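PDB 3MQQ: transcriptional regulator, LuxR family from Burkholderia thailandensis, which probably binds DNA to regulate transcription, and is represented here by its PAS domain, a fold that commonly senses small molecules or other signals. Local coordinates for residues R20-E25 / V49-S54; E30-F35 / A40-R45; E62-V67 / A101-G106; R78-A83 / W108-L113. One frame throughout, in Å; residues are numbered along the deposited sequence. Where two conformers were deposited one is given.

Contact 1 (R20-E25 / V49-S54); sequences RDRVIE and VLYPSS. With EOH (ethanol), chain H.
Arg-22 and Tyr-51 both leave the main chain with CG opposite the carbonyl carbon, and a bend at chi3 of Arg-22 (77°) swings its guanidinium round toward the tyrosine hydroxyl. The two ends stop short of bonding, with Arg-22 NH1 3.9 Å from Tyr-51 OH. An ethanol, probably from the crystallisation liquor, bridges them. Its oxygen accepts a nearly straight bond from Arg-22 NH1 (2.8 Å, 167°) and lies a very short 2.5 Å from Tyr-51 OH, where either partner could donate. The methyl end of the ethanol is modelled too close to the arginine, so its exact pose is doubtful. On the apolar side, Ile-24 and Leu-50 reach toward each other tip to tip, CD1 to CD1 at 4.2 Å, and Leu-42 packs against both.

Outside the two segments Arg-22 NH1 also donates to Phe-57 O, while its guanidinium makes a cation-pi contact with the Phe-57 ring; Tyr-51 OH is hydrogen-bonded to Arg-78 NH1. With Arg-22 and Tyr-51 both already anchored, the bound alcohol suggests that this part of the PAS domain could receive a small hydroxyl-bearing molecule, though a natural ligand is not established.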
loop_
_atom_site.group_PDB
_atom_site.type_symbol
_atom_site.label_atom_id
_atom_site.label_comp_id
_atom_site.label_asym_id
_atom_site.label_seq_id
_atom_site.Cartn_x
_atom_site.Cartn_y
_atom_site.Cartn_z
ATOM N N ARG B 20 9.585 13.125 6.279
ATOM C CA ARG B 20 9.794 14.579 6.202
ATOM C C ARG B 20 11.237 14.775 5.771
ATOM O O ARG B 20 12.149 14.226 6.392
ATOM C CB ARG B 20 9.490 15.260 7.540
ATOM C CG ARG B 20 9.603 16.753 7.495
ATOM C CD ARG B 20 8.691 17.393 8.546
ATOM N NE ARG B 20 9.101 17.206 9.944
ATOM C CZ ARG B 20 10.348 17.022 10.391
ATOM N NH1 ARG B 20 10.557 16.894 11.693
ATOM N NH2 ARG B 20 11.382 16.944 9.564
ATOM N N ASP B 21 11.423 15.524 4.684
ATOM C CA ASP B 21 12.753 15.769 4.098
ATOM C C ASP B 21 13.613 14.503 3.927
ATOM O O ASP B 21 14.819 14.490 4.225
ATOM C CB ASP B 21 13.467 16.842 4.913
ATOM C CG ASP B 21 12.648 18.108 5.034
ATOM O OD1 ASP B 21 11.866 18.415 4.102
ATOM O OD2 ASP B 21 12.786 18.796 6.057
ATOM N N ARG B 22 12.962 13.456 3.433
ATOM C CA ARG B 22 13.585 12.171 3.123
ATOM C C ARG B 22 14.088 11.442 4.370
ATOM O O ARG B 22 14.981 10.599 4.271
ATOM C CB ARG B 22 14.681 12.263 2.033
ATOM C CG ARG B 22 14.299 13.115 0.810
ATOM C CD ARG B 22 15.352 12.988 -0.273
ATOM N NE ARG B 22 15.219 11.716 -0.982
ATOM C CZ ARG B 22 16.066 11.283 -1.914
ATOM N NH1 ARG B 22 15.868 10.108 -2.514
ATOM N NH2 ARG B 22 17.105 12.022 -2.238
ATOM N N VAL B 23 13.533 11.811 5.530
ATOM C CA VAL B 23 13.778 11.113 6.776
ATOM C C VAL B 23 12.495 10.378 7.201
ATOM O O VAL B 23 11.385 10.906 7.062
ATOM C CB VAL B 23 14.214 12.079 7.876
ATOM C CG1 VAL B 23 14.397 11.332 9.233
ATOM C CG2 VAL B 23 15.533 12.747 7.453
ATOM N N ILE B 24 12.655 9.163 7.719
ATOM C CA ILE B 24 11.521 8.382 8.208
ATOM C C ILE B 24 11.110 8.912 9.589
ATOM O O ILE B 24 11.865 8.771 10.542
ATOM C CB ILE B 24 11.907 6.920 8.372
ATOM C CG1 ILE B 24 12.288 6.288 7.012
ATOM C CG2 ILE B 24 10.804 6.149 9.106
ATOM C CD1 ILE B 24 12.844 4.841 7.175
ATOM N N GLU B 25 9.931 9.530 9.693
ATOM C CA GLU B 25 9.453 10.035 10.985
ATOM C C GLU B 25 8.634 8.983 11.733
ATOM O O GLU B 25 8.620 8.953 12.975
ATOM C CB GLU B 25 8.661 11.331 10.812
ATOM C CG GLU B 25 9.403 12.389 10.024
ATOM C CD GLU B 25 10.444 13.107 10.856
ATOM O OE1 GLU B 25 10.153 14.227 11.306
ATOM O OE2 GLU B 25 11.541 12.555 11.066
ATOM N N VAL B 49 19.904 5.288 3.697
ATOM C CA VAL B 49 20.444 4.003 4.179
ATOM C C VAL B 49 19.752 2.777 3.554
ATOM O O VAL B 49 20.267 1.670 3.623
ATOM C CB VAL B 49 20.495 3.927 5.748
ATOM C CG1 VAL B 49 21.364 5.026 6.293
ATOM C CG2 VAL B 49 19.106 3.963 6.400
ATOM N N LEU B 50 18.584 3.004 2.969
ATOM C CA LEU B 50 17.765 1.942 2.414
ATOM C C LEU B 50 18.149 1.736 0.959
ATOM O O LEU B 50 17.752 0.770 0.358
ATOM C CB LEU B 50 16.274 2.271 2.517
ATOM C CG LEU B 50 15.670 2.632 3.876
ATOM C CD1 LEU B 50 14.218 3.080 3.676
ATOM C CD2 LEU B 50 15.767 1.496 4.884
ATOM N N TYR B 51 18.904 2.678 0.390
ATOM C CA TYR B 51 19.355 2.576 -0.999
ATOM C C TYR B 51 20.664 1.794 -1.110
ATOM O O TYR B 51 21.431 1.713 -0.140
ATOM C CB TYR B 51 19.517 3.982 -1.614
ATOM C CG TYR B 51 18.210 4.663 -1.959
ATOM C CD1 TYR B 51 17.611 4.475 -3.215
ATOM C CD2 TYR B 51 17.539 5.463 -1.017
ATOM C CE1 TYR B 51 16.388 5.090 -3.559
ATOM C CE2 TYR B 51 16.316 6.082 -1.353
ATOM C CZ TYR B 51 15.745 5.879 -2.610
ATOM O OH TYR B 51 14.552 6.479 -2.926
ATOM N N PRO B 52 20.943 1.230 -2.298
ATOM C CA PRO B 52 22.166 0.461 -2.492
ATOM C C PRO B 52 23.395 1.317 -2.238
ATOM O O PRO B 52 24.434 0.805 -1.822
ATOM C CB PRO B 52 22.098 0.068 -3.963
ATOM C CG PRO B 52 20.603 0.020 -4.253
ATOM C CD PRO B 52 20.084 1.214 -3.496
ATOM N N SER B 53 23.285 2.602 -2.523
ATOM C CA SER B 53 24.401 3.524 -2.312
ATOM C C SER B 53 23.893 4.964 -2.200
ATOM O O SER B 53 22.732 5.257 -2.539
ATOM C CB SER B 53 25.366 3.419 -3.500
ATOM O OG SER B 53 24.745 3.924 -4.681
ATOM N N SER B 54 24.768 5.849 -1.731
ATOM C CA SER B 54 24.503 7.287 -1.678
ATOM C C SER B 54 24.154 7.841 -3.062
ATOM O O SER B 54 23.250 8.667 -3.201
ATOM C CB SER B 54 25.729 8.023 -1.116
ATOM O OG SER B 54 25.547 9.424 -1.180
HETATM C C1 EOH H . 12.715 8.931 -0.999
HETATM C C2 EOH H . 12.856 10.395 -0.695
HETATM O O EOH H . 13.909 8.415 -1.505
#

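Contact 2 (E30-F35 / A40-R45); sequences ELAAIF and ADLIGR
Leu-42 presses one methyl, CD1, into the side of helix 29-34, where Leu-31 and Ala-32 receive it. The closest approach is to Leu-31 CD2 at 3.7 Å, and the same methyl lies 3.9 Å from Ala-32 CA, so it rests on backbone as much as on side chain; the Ala-32 methyl is a looser neighbour. The leucines use different rotamers. Leu-31 turns CG opposite its own backbone N (chi1 -173°), which carries the CD2 branch toward Leu-42, whereas Leu-42 holds CG beside its N (chi1 -69°) and sends CD1 forward over the helix. Their side chains cross obliquely.

In the PAS fold this region is the helical connection that leaves strand 23-27 and returns to the antiparallel sheet at strand 74-81, with helices 29-34 and 39-42 as its first two elements. Leu-31 and Leu-42 both pack on Ile-24 of strand 23-27, and Leu-42 also touches Cys-27 and Leu-50.

From Leu-42 to Arg-45 the chain makes a type II turn, closed by Arg-45 N to Leu-42 O at 2.9 Å. The Arg-45 side chain runs back alongside the end of helix 39-42 and grips Asp-41 O side-on with two nitrogens. Arg-45 NE lies almost in line with the C=O bond, 2.9 Å from Asp-41 O, and Arg-45 NH2 approaches on a lone pair of Asp-41 O at 3.1 Å, with the oxygen in the guanidinium plane.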
loop_
_atom_site.group_PDB
_atom_site.type_symbol
_atom_site.label_atom_id
_atom_site.label_comp_id
_atom_site.label_asym_id
_atom_site.label_seq_id
_atom_site.Cartn_x
_atom_site.Cartn_y
_atom_site.Cartn_z
ATOM N N GLU B 30 5.845 -3.813 9.184
ATOM C CA GLU B 30 6.140 -4.401 7.879
ATOM C C GLU B 30 7.379 -3.788 7.238
ATOM O O GLU B 30 8.181 -4.526 6.614
ATOM C CB GLU B 30 4.928 -4.333 6.933
ATOM C CG GLU B 30 5.085 -5.082 5.559
ATOM C CD GLU B 30 5.419 -6.558 5.677
ATOM O OE1 GLU B 30 4.970 -7.203 6.640
ATOM O OE2 GLU B 30 6.116 -7.086 4.767
ATOM N N LEU B 31 7.531 -2.467 7.348
ATOM C CA LEU B 31 8.751 -1.816 6.813
ATOM C C LEU B 31 10.002 -2.389 7.479
ATOM O O LEU B 31 10.995 -2.708 6.790
ATOM C CB LEU B 31 8.710 -0.295 6.978
ATOM C CG LEU B 31 9.925 0.301 6.251
ATOM C CD1 LEU B 31 9.705 0.369 4.725
ATOM C CD2 LEU B 31 10.320 1.651 6.831
ATOM N N ALA B 32 9.959 -2.527 8.802
ATOM C CA ALA B 32 11.037 -3.145 9.585
ATOM C C ALA B 32 11.344 -4.559 9.075
ATOM O O ALA B 32 12.513 -4.932 8.929
ATOM C CB ALA B 32 10.683 -3.179 11.056
ATOM N N ALA B 33 10.287 -5.325 8.803
ATOM C CA ALA B 33 10.425 -6.698 8.322
ATOM C C ALA B 33 11.150 -6.709 6.987
ATOM O O ALA B 33 12.111 -7.469 6.813
ATOM C CB ALA B 33 9.048 -7.406 8.230
ATOM N N ILE B 34 10.716 -5.833 6.073
ATOM C CA ILE B 34 11.299 -5.802 4.734
ATOM C C ILE B 34 12.796 -5.524 4.830
ATOM O O ILE B 34 13.614 -6.185 4.161
ATOM C CB ILE B 34 10.626 -4.736 3.840
ATOM C CG1 ILE B 34 9.149 -5.086 3.569
ATOM C CG2 ILE B 34 11.415 -4.545 2.540
ATOM C CD1 ILE B 34 8.318 -3.913 3.015
ATOM N N PHE B 35 13.156 -4.569 5.684
ATOM C CA PHE B 35 14.552 -4.145 5.798
ATOM C C PHE B 35 15.368 -4.886 6.857
ATOM O O PHE B 35 16.506 -4.520 7.157
ATOM C CB PHE B 35 14.638 -2.614 5.900
ATOM C CG PHE B 35 14.333 -1.940 4.603
ATOM C CD1 PHE B 35 15.316 -1.819 3.620
ATOM C CD2 PHE B 35 13.040 -1.512 4.316
ATOM C CE1 PHE B 35 15.015 -1.226 2.383
ATOM C CE2 PHE B 35 12.733 -0.908 3.108
ATOM C CZ PHE B 35 13.729 -0.784 2.129
ATOM N N ALA B 40 12.722 0.778 15.662
ATOM C CA ALA B 40 13.639 1.706 16.329
ATOM C C ALA B 40 14.863 2.020 15.470
ATOM O O ALA B 40 15.420 3.113 15.579
ATOM C CB ALA B 40 14.074 1.151 17.672
ATOM N N ASP B 41 15.298 1.075 14.639
ATOM C CA ASP B 41 16.451 1.311 13.746
ATOM C C ASP B 41 16.117 2.288 12.617
ATOM O O ASP B 41 17.010 2.901 12.046
ATOM C CB ASP B 41 16.996 0.006 13.145
ATOM C CG ASP B 41 17.563 -0.945 14.204
ATOM O OD1 ASP B 41 18.342 -0.504 15.087
ATOM O OD2 ASP B 41 17.225 -2.145 14.150
ATOM N N LEU B 42 14.826 2.433 12.314
ATOM C CA LEU B 42 14.396 3.212 11.156
ATOM C C LEU B 42 13.875 4.588 11.516
ATOM O O LEU B 42 13.933 5.509 10.703
ATOM C CB LEU B 42 13.356 2.432 10.328
ATOM C CG LEU B 42 13.933 1.209 9.602
ATOM C CD1 LEU B 42 12.851 0.236 9.208
ATOM C CD2 LEU B 42 14.687 1.705 8.377
ATOM N N ILE B 43 13.333 4.728 12.715
ATOM C CA ILE B 43 12.805 6.015 13.140
ATOM C C ILE B 43 13.912 7.068 13.216
ATOM O O ILE B 43 14.886 6.937 13.966
ATOM C CB ILE B 43 12.086 5.911 14.486
ATOM C CG1 ILE B 43 10.948 4.892 14.380
ATOM C CG2 ILE B 43 11.594 7.288 14.947
ATOM C CD1 ILE B 43 9.883 5.254 13.392
ATOM N N GLY B 44 13.747 8.115 12.417
ATOM C CA GLY B 44 14.710 9.206 12.377
ATOM C C GLY B 44 15.881 8.866 11.491
ATOM O O GLY B 44 16.892 9.530 11.534
ATOM N N ARG B 45 15.738 7.817 10.685
ATOM C CA ARG B 45 16.757 7.436 9.707
ATOM C C ARG B 45 16.491 8.079 8.347
ATOM O O ARG B 45 15.332 8.055 7.875
ATOM C CB ARG B 45 16.802 5.892 9.588
ATOM C CG ARG B 45 18.093 5.362 9.008
ATOM C CD ARG B 45 19.266 5.464 10.013
ATOM N NE ARG B 45 19.216 4.355 10.949
ATOM C CZ ARG B 45 20.263 3.786 11.540
ATOM N NH1 ARG B 45 21.517 4.194 11.298
ATOM N NH2 ARG B 45 20.064 2.793 12.385
#

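Contact 3 (E62-V67 / A101-G106); sequences ERISPV and APLAAG. With NA (sodium ion), chain K.
Leu-103 sets its forked end astride two neighbouring residues of helix 54-71. Its CD2 methyl meets Ile-64 CG2 at 3.7 Å, the two side chains crossing at a slant, while its CD1 lies 3.4 Å from Ser-65 OG. Pro-102 flanks the same serine, with Pro-102 CG 3.8 Å from Ser-65 OG, so both corner residues of the loop pack against the hydroxyl oxygen. Ser-65 carries OG beside its backbone N (chi1 -70°), and from there OG makes a weak hydrogen bond back to Gly-61 O, one turn earlier in the helix.

The next shell fixes both partners. The helix is kinked where Pro-66, lacking an N-H, breaks the bonding pattern just past Ser-65. Residues 101-104 form a type I turn, closed by a bond of 3.2 Å from Ala-104 N to Ala-101 O, with Pro-102 and Leu-103 at its corner. Pro-102 also rests on Met-68 and Ile-69, and Ile-64 on Tyr-74.

On the far side of Leu-103 from the helix, a sodium ion is bound by Leu-103 O (2.9 Å) and Ala-104 O (2.7 Å), joined by a water and Ser-19 OG; Arg-22 completes the residues of the site. The carbonyls of one loop hold the ion while the side chains of Pro-102 and Leu-103 lie on the helix: in this PAS domain the link between the last two sheet strands is fastened to the connecting helix beside the sodium site.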
loop_
_atom_site.group_PDB
_atom_site.type_symbol
_atom_site.label_atom_id
_atom_site.label_comp_id
_atom_site.label_asym_id
_atom_site.label_seq_id
_atom_site.Cartn_x
_atom_site.Cartn_y
_atom_site.Cartn_z
ATOM N N GLU B 62 16.423 12.755 -7.686
ATOM C CA GLU B 62 16.312 13.630 -8.872
ATOM C C GLU B 62 15.288 13.117 -9.892
ATOM O O GLU B 62 14.761 13.894 -10.725
ATOM C CB GLU B 62 17.690 13.845 -9.523
ATOM C CG GLU B 62 18.651 14.670 -8.647
ATOM C CD GLU B 62 19.991 14.946 -9.317
ATOM O OE1 GLU B 62 20.099 14.810 -10.559
ATOM O OE2 GLU B 62 20.949 15.316 -8.599
ATOM N N ARG B 63 14.963 11.824 -9.816
ATOM C CA ARG B 63 13.918 11.225 -10.659
ATOM C C ARG B 63 12.532 11.430 -10.066
ATOM O O ARG B 63 11.562 11.603 -10.802
ATOM C CB ARG B 63 14.166 9.727 -10.845
ATOM N N ILE B 64 12.458 11.398 -8.735
ATOM C CA ILE B 64 11.202 11.539 -7.992
ATOM C C ILE B 64 10.608 12.938 -8.135
ATOM O O ILE B 64 9.380 13.073 -8.468
ATOM C CB ILE B 64 11.370 11.198 -6.484
ATOM C CG1 ILE B 64 11.547 9.690 -6.282
ATOM C CG2 ILE B 64 10.153 11.679 -5.673
ATOM C CD1 ILE B 64 12.006 9.298 -4.875
ATOM N N SER B 65 11.476 13.969 -7.900
ATOM C CA SER B 65 10.988 15.358 -7.851
ATOM C C SER B 65 10.066 15.790 -9.009
ATOM O O SER B 65 8.911 16.123 -8.754
ATOM C CB SER B 65 12.126 16.357 -7.612
ATOM O OG SER B 65 12.605 16.226 -6.282
ATOM N N PRO B 66 10.545 15.739 -10.269
ATOM C CA PRO B 66 9.693 16.256 -11.344
ATOM C C PRO B 66 8.446 15.414 -11.629
ATOM O O PRO B 66 7.415 15.968 -12.000
ATOM C CB PRO B 66 10.634 16.297 -12.562
ATOM C CG PRO B 66 11.684 15.302 -12.263
ATOM C CD PRO B 66 11.881 15.352 -10.774
ATOM N N VAL B 67 8.524 14.100 -11.426
ATOM C CA VAL B 67 7.339 13.253 -11.552
ATOM C C VAL B 67 6.337 13.638 -10.478
ATOM O O VAL B 67 5.151 13.775 -10.763
ATOM C CB VAL B 67 7.682 11.739 -11.460
ATOM C CG1 VAL B 67 6.415 10.878 -11.587
ATOM C CG2 VAL B 67 8.677 11.363 -12.546
ATOM N N ALA B 101 6.380 20.632 -2.931
ATOM C CA ALA B 101 7.459 20.279 -2.019
ATOM C C ALA B 101 7.544 18.752 -1.977
ATOM O O ALA B 101 7.190 18.135 -0.965
ATOM C CB ALA B 101 7.212 20.869 -0.640
ATOM N N PRO B 102 7.997 18.141 -3.096
ATOM C CA PRO B 102 7.817 16.705 -3.347
ATOM C C PRO B 102 8.551 15.788 -2.378
ATOM O O PRO B 102 8.085 14.671 -2.115
ATOM C CB PRO B 102 8.387 16.527 -4.761
ATOM C CG PRO B 102 9.335 17.690 -4.947
ATOM C CD PRO B 102 8.617 18.805 -4.258
ATOM N N LEU B 103 9.694 16.254 -1.886
ATOM C CA LEU B 103 10.551 15.488 -0.991
ATOM C C LEU B 103 10.455 15.950 0.461
ATOM O O LEU B 103 11.216 15.487 1.312
ATOM C CB LEU B 103 11.998 15.540 -1.491
ATOM C CG LEU B 103 12.179 14.824 -2.838
ATOM C CD1 LEU B 103 13.614 14.905 -3.358
ATOM C CD2 LEU B 103 11.701 13.377 -2.767
ATOM N N ALA B 104 9.486 16.819 0.752
ATOM C CA ALA B 104 9.174 17.215 2.135
ATOM C C ALA B 104 8.214 16.203 2.802
ATOM O O ALA B 104 8.325 14.993 2.559
ATOM C CB ALA B 104 8.608 18.669 2.170
ATOM N N ALA B 105 7.292 16.647 3.656
ATOM C CA ALA B 105 6.412 15.679 4.312
ATOM C C ALA B 105 5.641 14.854 3.276
ATOM O O ALA B 105 5.144 15.387 2.288
ATOM C CB ALA B 105 5.444 16.365 5.276
ATOM N N GLY B 106 5.569 13.545 3.490
ATOM C CA GLY B 106 4.713 12.732 2.644
ATOM C C GLY B 106 4.457 11.360 3.225
ATOM O O GLY B 106 4.964 11.017 4.291
HETATM NA NA NA K . 10.182 13.079 2.599
HETATM O O HOH W 1 10.899 11.526 0.512
#

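Contact 4 (R78-A83 / W108-L113); sequences RIMKRA and WTFEDL
Arg-82 points both terminal nitrogens at a single carboxylate oxygen of Asp-112. Arg-82 NH1 and Arg-82 NH2 each lie 2.9 Å from Asp-112 OD2, approaching it from the same face of the carboxylate; NH2 comes on the syn side but tilted 28° out of the carboxylate plane, while NH1 stands well above it (56° out). The grip is end-on and both bonds go to one atom, with the two flat groups turned 49° apart; Asp-112 OD1 receives only a weak bond from Arg-82 NH2, at 3.5 Å. That second oxygen is satisfied instead by Ser-114 OG. The guanidinium has other partners too: its NE forms a salt bridge with Glu-86, its NH1 also donates to Ile-34 O, and Phe-88 offers its ring in a cation-pi contact. The extended arginine chain carries this charge from just past the end of strand 74-81 across to strand 106-112.

These strands are not neighbours in the antiparallel PAS sheet, because strand 87-96 runs between them, so the side chains must span its width. Deeper in, the selenomethionine at Met-80 bridges the same gap with CE at the edge of the Phe-110 ring, 4.4 Å from Phe-110 CE1. The guanidinium of Arg-78 has the Met-80 selenium at its edge; its NE is paired with Asp-76 and its NH1 is hydrogen-bonded to Tyr-51 OH.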
loop_
_atom_site.group_PDB
_atom_site.type_symbol
_atom_site.label_atom_id
_atom_site.label_comp_id
_atom_site.label_asym_id
_atom_site.label_seq_id
_atom_site.Cartn_x
_atom_site.Cartn_y
_atom_site.Cartn_z
ATOM N N ARG B 78 12.281 -0.313 -7.701
ATOM C CA ARG B 78 13.728 -0.144 -7.684
ATOM C C ARG B 78 14.409 -1.130 -6.786
ATOM O O ARG B 78 13.786 -1.777 -5.958
ATOM C CB ARG B 78 14.132 1.273 -7.282
ATOM C CG ARG B 78 14.230 1.498 -5.778
ATOM C CD ARG B 78 12.846 1.567 -5.147
ATOM N NE ARG B 78 12.192 2.816 -5.494
ATOM C CZ ARG B 78 12.335 3.955 -4.823
ATOM N NH1 ARG B 78 13.111 4.023 -3.748
ATOM N NH2 ARG B 78 11.706 5.029 -5.232
ATOM N N ILE B 79 15.730 -1.184 -6.920
ATOM C CA ILE B 79 16.528 -2.028 -6.061
ATOM C C ILE B 79 16.879 -1.249 -4.790
ATOM O O ILE B 79 17.339 -0.093 -4.864
ATOM C CB ILE B 79 17.807 -2.472 -6.801
ATOM C CG1 ILE B 79 17.412 -3.439 -7.925
ATOM C CG2 ILE B 79 18.818 -3.087 -5.824
ATOM C CD1 ILE B 79 18.491 -3.641 -8.992
HETATM N N MSE B 80 16.600 -1.876 -3.646
HETATM C CA MSE B 80 16.927 -1.328 -2.346
HETATM C C MSE B 80 17.812 -2.295 -1.574
HETATM O O MSE B 80 18.113 -3.376 -2.068
HETATM C CB MSE B 80 15.626 -0.995 -1.583
HETATM C CG MSE B 80 14.741 -0.020 -2.389
HETATM SE SE MSE B 80 15.509 1.751 -2.537
HETATM C CE MSE B 80 14.856 2.498 -0.865
ATOM N N LYS B 81 18.228 -1.870 -0.388
ATOM C CA LYS B 81 19.204 -2.580 0.435
ATOM C C LYS B 81 18.677 -2.881 1.846
ATOM O O LYS B 81 18.415 -1.968 2.637
ATOM C CB LYS B 81 20.491 -1.746 0.530
ATOM C CG LYS B 81 21.655 -2.495 1.173
ATOM C CD LYS B 81 22.925 -1.656 1.123
ATOM C CE LYS B 81 22.854 -0.515 2.122
ATOM N NZ LYS B 81 22.275 -1.024 3.384
ATOM N N ARG B 82 18.583 -4.167 2.187
ATOM C CA ARG B 82 18.229 -4.573 3.554
ATOM C C ARG B 82 19.373 -4.292 4.533
ATOM O O ARG B 82 20.530 -4.185 4.125
ATOM C CB ARG B 82 17.840 -6.064 3.604
ATOM C CG ARG B 82 16.836 -6.504 2.541
ATOM C CD ARG B 82 16.399 -7.958 2.749
ATOM N NE ARG B 82 15.850 -8.603 1.554
ATOM C CZ ARG B 82 14.569 -8.558 1.196
ATOM N NH1 ARG B 82 13.687 -7.862 1.930
ATOM N NH2 ARG B 82 14.169 -9.195 0.109
ATOM N N ALA B 83 19.051 -4.128 5.814
ATOM C CA ALA B 83 20.084 -4.115 6.847
ATOM C C ALA B 83 20.956 -5.359 6.652
ATOM O O ALA B 83 20.441 -6.469 6.497
ATOM C CB ALA B 83 19.468 -4.087 8.252
ATOM N N TRP B 108 4.718 7.325 2.180
ATOM C CA TRP B 108 5.440 6.435 1.262
ATOM C C TRP B 108 5.143 4.988 1.585
ATOM O O TRP B 108 4.990 4.651 2.748
ATOM C CB TRP B 108 6.938 6.685 1.373
ATOM C CG TRP B 108 7.296 8.030 0.798
ATOM C CD1 TRP B 108 7.243 9.249 1.422
ATOM C CD2 TRP B 108 7.715 8.272 -0.531
ATOM N NE1 TRP B 108 7.603 10.248 0.546
ATOM C CE2 TRP B 108 7.919 9.671 -0.660
ATOM C CE3 TRP B 108 7.946 7.443 -1.630
ATOM C CZ2 TRP B 108 8.342 10.258 -1.854
ATOM C CZ3 TRP B 108 8.376 8.034 -2.830
ATOM C CH2 TRP B 108 8.561 9.426 -2.922
ATOM N N THR B 109 5.059 4.158 0.537
ATOM C CA THR B 109 4.754 2.731 0.698
ATOM C C THR B 109 5.878 1.927 0.103
ATOM O O THR B 109 6.486 2.348 -0.862
ATOM C CB THR B 109 3.400 2.281 0.034
ATOM O OG1 THR B 109 3.547 2.242 -1.393
ATOM C CG2 THR B 109 2.221 3.181 0.392
ATOM N N PHE B 110 6.118 0.739 0.666
ATOM C CA PHE B 110 7.193 -0.142 0.196
ATOM C C PHE B 110 6.657 -1.572 0.186
ATOM O O PHE B 110 6.053 -1.984 1.150
ATOM C CB PHE B 110 8.345 -0.090 1.209
ATOM C CG PHE B 110 8.986 1.261 1.310
ATOM C CD1 PHE B 110 10.178 1.515 0.659
ATOM C CD2 PHE B 110 8.382 2.281 2.038
ATOM C CE1 PHE B 110 10.750 2.795 0.708
ATOM C CE2 PHE B 110 8.972 3.548 2.101
ATOM C CZ PHE B 110 10.138 3.793 1.447
ATOM N N GLU B 111 6.885 -2.318 -0.892
ATOM C CA GLU B 111 6.478 -3.681 -0.904
ATOM C C GLU B 111 7.606 -4.527 -1.501
ATOM O O GLU B 111 8.103 -4.214 -2.557
ATOM C CB GLU B 111 5.194 -3.832 -1.731
ATOM C CG GLU B 111 4.743 -5.268 -1.842
ATOM C CD GLU B 111 3.488 -5.404 -2.649
ATOM O OE1 GLU B 111 3.211 -4.511 -3.475
ATOM O OE2 GLU B 111 2.770 -6.404 -2.460
ATOM N N ASP B 112 8.018 -5.584 -0.792
ATOM C CA ASP B 112 9.087 -6.475 -1.267
ATOM C C ASP B 112 8.550 -7.285 -2.430
ATOM O O ASP B 112 7.468 -7.922 -2.338
ATOM C CB ASP B 112 9.521 -7.412 -0.110
ATOM C CG ASP B 112 10.797 -8.212 -0.397
ATOM O OD1 ASP B 112 11.247 -8.306 -1.546
ATOM O OD2 ASP B 112 11.305 -8.822 0.566
ATOM N N LEU B 113 9.302 -7.272 -3.532
ATOM C CA LEU B 113 8.891 -8.019 -4.714
ATOM C C LEU B 113 9.618 -9.350 -4.839
ATOM O O LEU B 113 9.576 -9.972 -5.892
ATOM C CB LEU B 113 9.061 -7.174 -5.975
ATOM C CG LEU B 113 8.418 -5.781 -5.898
ATOM C CD1 LEU B 113 8.783 -4.979 -7.109
ATOM C CD2 LEU B 113 6.887 -5.859 -5.729
#

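From the N terminus, residues 20-25 open contact 1, which closes at 49-54 and ties edge strand 23-27 to the loop before helix 54-71. Contact 2 nests inside that loop, drawing together helices 29-34 and 39-42; the two meet where Ile-24 pairs through its backbone with Gly-44 and Arg-45. Contact 3 then ties helix 54-71 to the loop between strands 87-96 and 106-112, closing at 101-106. Contact 4, joining strands 74-81 and 106-112, opens before that and closes after it, so these two loops cross. Contact 4 lies beside contacts 1 and 2, through backbone bonds between Leu-50 and Lys-81 and between Phe-35 and Ala-83. Contacts 2 and 3 are about 21 Å apart, centre to centre.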